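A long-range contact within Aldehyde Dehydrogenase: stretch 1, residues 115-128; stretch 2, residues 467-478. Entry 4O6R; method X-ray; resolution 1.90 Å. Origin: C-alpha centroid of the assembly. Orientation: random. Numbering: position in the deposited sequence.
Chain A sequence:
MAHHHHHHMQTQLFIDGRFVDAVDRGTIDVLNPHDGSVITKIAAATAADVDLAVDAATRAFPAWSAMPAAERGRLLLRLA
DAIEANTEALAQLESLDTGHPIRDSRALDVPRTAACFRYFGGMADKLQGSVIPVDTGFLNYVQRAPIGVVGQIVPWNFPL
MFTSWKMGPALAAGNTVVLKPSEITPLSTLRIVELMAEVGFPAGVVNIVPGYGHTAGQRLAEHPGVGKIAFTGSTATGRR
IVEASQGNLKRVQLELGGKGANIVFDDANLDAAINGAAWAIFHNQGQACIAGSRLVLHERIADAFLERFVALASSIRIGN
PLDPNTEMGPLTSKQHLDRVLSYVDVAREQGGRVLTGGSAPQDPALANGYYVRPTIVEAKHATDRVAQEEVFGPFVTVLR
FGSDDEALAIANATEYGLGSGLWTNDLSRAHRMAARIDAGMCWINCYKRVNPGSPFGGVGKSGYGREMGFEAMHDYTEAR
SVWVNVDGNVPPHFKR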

# COMPACT_ATOMS: atom_id res chain seq x y z
N ALA A 115 -24.04 -5.95 0.91
CA ALA A 115 -22.65 -6.33 0.70
C ALA A 115 -21.73 -5.12 0.68
O ALA A 115 -20.64 -5.15 1.24
N CYS A 116 -22.18 -4.04 0.06
CA CYS A 116 -21.37 -2.83 -0.03
C CYS A 116 -21.25 -2.13 1.32
O CYS A 116 -20.16 -1.74 1.70
N PHE A 117 -22.36 -1.99 2.07
CA PHE A 117 -22.26 -1.43 3.40
C PHE A 117 -21.36 -2.34 4.27
O PHE A 117 -20.58 -1.83 5.05
N ARG A 118 -21.48 -3.66 4.13
CA ARG A 118 -20.67 -4.56 4.95
C ARG A 118 -19.19 -4.39 4.61
O ARG A 118 -18.37 -4.28 5.51
N TYR A 119 -18.86 -4.33 3.31
CA TYR A 119 -17.47 -4.10 2.89
C TYR A 119 -16.91 -2.84 3.57
O TYR A 119 -15.84 -2.88 4.17
N PHE A 120 -17.64 -1.73 3.46
CA PHE A 120 -17.20 -0.48 4.04
C PHE A 120 -17.18 -0.43 5.55
O PHE A 120 -16.32 0.23 6.13
N GLY A 121 -18.08 -1.16 6.20
CA GLY A 121 -18.01 -1.30 7.63
C GLY A 121 -16.71 -1.96 8.06
O GLY A 121 -16.11 -1.56 9.04
N GLY A 122 -16.24 -2.93 7.27
CA GLY A 122 -14.96 -3.58 7.55
C GLY A 122 -13.78 -2.72 7.09
O GLY A 122 -12.71 -2.81 7.64
N MET A 123 -13.99 -1.87 6.09
CA MET A 123 -12.95 -0.97 5.60
C MET A 123 -12.59 0.17 6.54
O MET A 123 -11.48 0.71 6.47
N ALA A 124 -13.53 0.59 7.38
CA ALA A 124 -13.39 1.87 8.08
C ALA A 124 -12.06 2.00 8.81
O ALA A 124 -11.37 3.00 8.65
N ASP A 125 -11.67 0.96 9.54
CA ASP A 125 -10.41 1.00 10.30
C ASP A 125 -9.27 0.29 9.57
O ASP A 125 -8.27 -0.05 10.18
N LYS A 126 -9.41 0.08 8.27
CA LYS A 126 -8.31 -0.49 7.50
C LYS A 126 -7.57 0.55 6.67
O LYS A 126 -6.50 0.25 6.14
N LEU A 127 -8.14 1.74 6.52
CA LEU A 127 -7.46 2.82 5.80
C LEU A 127 -6.40 3.36 6.74
O LEU A 127 -6.70 3.71 7.89
N GLN A 128 -5.17 3.38 6.29
CA GLN A 128 -4.03 3.74 7.13
C GLN A 128 -3.27 4.91 6.51
O GLN A 128 -3.35 5.11 5.30
N GLU A 467 -15.95 4.80 -7.45
CA GLU A 467 -16.68 4.11 -6.40
C GLU A 467 -15.88 2.87 -6.05
O GLU A 467 -15.11 2.40 -6.87
N MET A 468 -16.10 2.35 -4.84
CA MET A 468 -15.59 1.08 -4.35
C MET A 468 -14.12 1.12 -3.90
O MET A 468 -13.30 1.94 -4.32
N GLY A 469 -13.81 0.21 -3.00
CA GLY A 469 -12.44 -0.10 -2.68
C GLY A 469 -11.68 0.95 -1.91
O GLY A 469 -12.23 1.93 -1.42
N PHE A 470 -10.37 0.72 -1.84
CA PHE A 470 -9.46 1.73 -1.32
C PHE A 470 -9.50 3.02 -2.14
O PHE A 470 -9.24 4.09 -1.64
N GLU A 471 -9.80 2.89 -3.41
CA GLU A 471 -9.90 4.05 -4.28
C GLU A 471 -10.98 5.04 -3.79
O GLU A 471 -10.72 6.25 -3.75
N ALA A 472 -12.15 4.53 -3.43
CA ALA A 472 -13.22 5.37 -2.89
C ALA A 472 -12.78 5.99 -1.57
O ALA A 472 -13.03 7.15 -1.32
N MET A 473 -12.12 5.20 -0.73
CA MET A 473 -11.61 5.75 0.56
C MET A 473 -10.64 6.88 0.34
O MET A 473 -10.68 7.89 1.06
N HIS A 474 -9.76 6.73 -0.64
CA HIS A 474 -8.82 7.81 -0.97
C HIS A 474 -9.56 9.11 -1.38
O HIS A 474 -9.21 10.21 -0.93
N ASP A 475 -10.56 8.96 -2.25
CA ASP A 475 -11.32 10.09 -2.80
C ASP A 475 -12.25 10.71 -1.73
O ASP A 475 -12.81 11.79 -1.97
N TYR A 476 -12.48 10.03 -0.61
CA TYR A 476 -13.25 10.59 0.51
C TYR A 476 -12.38 11.03 1.71
O TYR A 476 -12.92 11.34 2.78
N THR A 477 -11.07 11.12 1.50
CA THR A 477 -10.17 11.64 2.52
C THR A 477 -9.21 12.65 1.90
O THR A 477 -9.17 12.84 0.69
N GLU A 478 -8.45 13.31 2.76
CA GLU A 478 -7.42 14.24 2.31
C GLU A 478 -6.16 13.98 3.08
O GLU A 478 -6.19 13.59 4.25

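Two helices cross at 66° with axes 11.3 Å apart, and no hydrogen bond links the stretches. Met 123 reaches toward the second stretch. Its chi1 is t, chi2 p, and chi3, at 93°, lies between wells; this bend sets its CE 3.5 Å from the centroid of the Phe 470 ring, almost on the ring normal, a CH-pi contact over one face. Phe 470 starts away from the first helix, but chi1 m and chi2 near -80° bring its ring back to receive the methyl.

Met 473, m at all three chi angles, points toward the first stretch and fills the middle: its CG lies 3.5 Å from Met 123 CG, and its SD meets the ring edge of Phe 120, 3.9 Å from CE1. Phe 120 leaves its helix sideways, yet chi1 m carries the ring inward until CZ is 3.6 Å from Gly 469 N. Tyr 119 also meets backbone, its t rotamer extending OH to 3.7 Å from Gly 469 CA.

Past the helix, Leu 127 (t, p) closes the end, with CD2 3.8 Å from Thr 477 CG2 and 4.1 Å from Met 473 CB. Lys 126 instead folds its amine home, NZ hydrogen-bonding to Gly 122 O at 2.8 Å and salt-bridging Asp 125 OD1 at 2.7 Å.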

# COMPACT_ATOMS: atom_id res chain seq x y z
CB ALA A 115 -22.49 -7.10 -0.60
CB CYS A 116 -21.92 -1.88 -1.09
SG CYS A 116 -20.85 -0.45 -1.42
CB PHE A 117 -23.62 -1.24 4.05
CG PHE A 117 -24.33 0.04 3.65
CD1 PHE A 117 -23.76 1.28 3.91
CD2 PHE A 117 -25.58 -0.01 3.04
CE1 PHE A 117 -24.43 2.44 3.56
CE2 PHE A 117 -26.24 1.17 2.70
CZ PHE A 117 -25.66 2.39 2.97
CB ARG A 118 -21.10 -6.00 4.83
CG ARG A 118 -20.25 -6.95 5.65
CD ARG A 118 -20.86 -8.33 5.71
NE ARG A 118 -22.18 -8.31 6.35
CZ ARG A 118 -23.33 -8.59 5.76
NH1 ARG A 118 -23.39 -8.92 4.48
NH2 ARG A 118 -24.46 -8.57 6.49
CB TYR A 119 -17.37 -3.97 1.37
CG TYR A 119 -15.97 -3.73 0.87
CD1 TYR A 119 -15.14 -4.79 0.56
CD2 TYR A 119 -15.48 -2.44 0.71
CE1 TYR A 119 -13.86 -4.59 0.07
CE2 TYR A 119 -14.19 -2.22 0.20
CZ TYR A 119 -13.38 -3.30 -0.09
OH TYR A 119 -12.09 -3.11 -0.58
CB PHE A 120 -17.88 0.74 3.39
CG PHE A 120 -17.32 1.01 2.05
CD1 PHE A 120 -16.07 1.54 1.94
CD2 PHE A 120 -17.93 0.50 0.91
CE1 PHE A 120 -15.46 1.67 0.73
CE2 PHE A 120 -17.33 0.67 -0.32
CZ PHE A 120 -16.09 1.26 -0.41
CB MET A 123 -13.39 -0.35 4.29
CG MET A 123 -12.44 0.65 3.65
SD MET A 123 -10.84 -0.08 3.24
CE MET A 123 -11.08 -0.58 1.54
CB ALA A 124 -14.54 2.14 9.01
CB ASP A 125 -10.58 0.44 11.72
CG ASP A 125 -10.97 -1.05 11.78
OD1 ASP A 125 -11.29 -1.70 10.76
OD2 ASP A 125 -10.96 -1.58 12.91
CB LYS A 126 -8.80 -1.60 6.59
CG LYS A 126 -9.64 -2.67 7.27
CD LYS A 126 -8.96 -3.33 8.44
CE LYS A 126 -9.80 -4.49 8.93
NZ LYS A 126 -11.11 -4.09 9.51
CB LEU A 127 -8.42 3.95 5.40
CG LEU A 127 -7.72 5.05 4.59
CD1 LEU A 127 -7.23 4.54 3.24
CD2 LEU A 127 -8.64 6.24 4.45
CB GLN A 128 -3.10 2.52 7.33
CG GLN A 128 -3.78 1.39 8.07
CD GLN A 128 -2.84 0.26 8.39
OE1 GLN A 128 -1.71 0.22 7.91
NE2 GLN A 128 -3.30 -0.66 9.22
CB GLU A 467 -18.09 3.65 -6.84
CG GLU A 467 -18.85 4.49 -7.87
CD GLU A 467 -19.72 5.56 -7.31
OE1 GLU A 467 -19.90 5.62 -6.09
OE2 GLU A 467 -20.23 6.36 -8.12
CB MET A 468 -15.76 -0.02 -5.40
CG MET A 468 -17.14 -0.10 -6.06
SD MET A 468 -18.48 -0.18 -4.87
CE MET A 468 -19.74 -0.83 -5.94
CB PHE A 470 -8.04 1.19 -1.27
CG PHE A 470 -7.84 0.15 -0.21
CD1 PHE A 470 -7.65 0.52 1.11
CD2 PHE A 470 -7.90 -1.20 -0.52
CE1 PHE A 470 -7.48 -0.44 2.10
CE2 PHE A 470 -7.70 -2.16 0.46
CZ PHE A 470 -7.50 -1.77 1.76
CB GLU A 471 -10.16 3.61 -5.70
CG GLU A 471 -8.98 2.87 -6.32
CD GLU A 471 -8.96 1.36 -6.04
OE1 GLU A 471 -9.77 0.83 -5.23
OE2 GLU A 471 -8.12 0.67 -6.66
CB ALA A 472 -14.49 4.56 -2.69
CB MET A 473 -10.95 4.68 1.41
CG MET A 473 -11.88 3.58 1.85
SD MET A 473 -13.28 4.16 2.80
CE MET A 473 -12.50 4.62 4.34
CB HIS A 474 -7.86 7.34 -2.07
CG HIS A 474 -6.75 8.30 -2.37
ND1 HIS A 474 -5.55 8.28 -1.70
CD2 HIS A 474 -6.66 9.31 -3.27
CE1 HIS A 474 -4.75 9.22 -2.20
NE2 HIS A 474 -5.41 9.86 -3.14
CB ASP A 475 -12.22 9.65 -3.98
CG ASP A 475 -11.46 9.25 -5.23
OD1 ASP A 475 -10.25 9.55 -5.37
OD2 ASP A 475 -12.16 8.67 -6.12
CB TYR A 476 -14.38 9.63 0.95
CG TYR A 476 -15.59 9.85 0.09
CD1 TYR A 476 -16.34 11.01 0.24
CD2 TYR A 476 -15.97 8.94 -0.91
CE1 TYR A 476 -17.45 11.25 -0.56
CE2 TYR A 476 -17.08 9.18 -1.71
CZ TYR A 476 -17.82 10.36 -1.50
OH TYR A 476 -18.91 10.67 -2.27
CB THR A 477 -9.38 10.51 3.22
OG1 THR A 477 -8.69 9.73 2.21
CG2 THR A 477 -10.32 9.64 4.02
CB GLU A 478 -7.84 15.70 2.51
CG GLU A 478 -8.03 16.02 3.98
CD GLU A 478 -8.92 17.22 4.30
OE1 GLU A 478 -9.71 17.68 3.44
OE2 GLU A 478 -8.81 17.70 5.45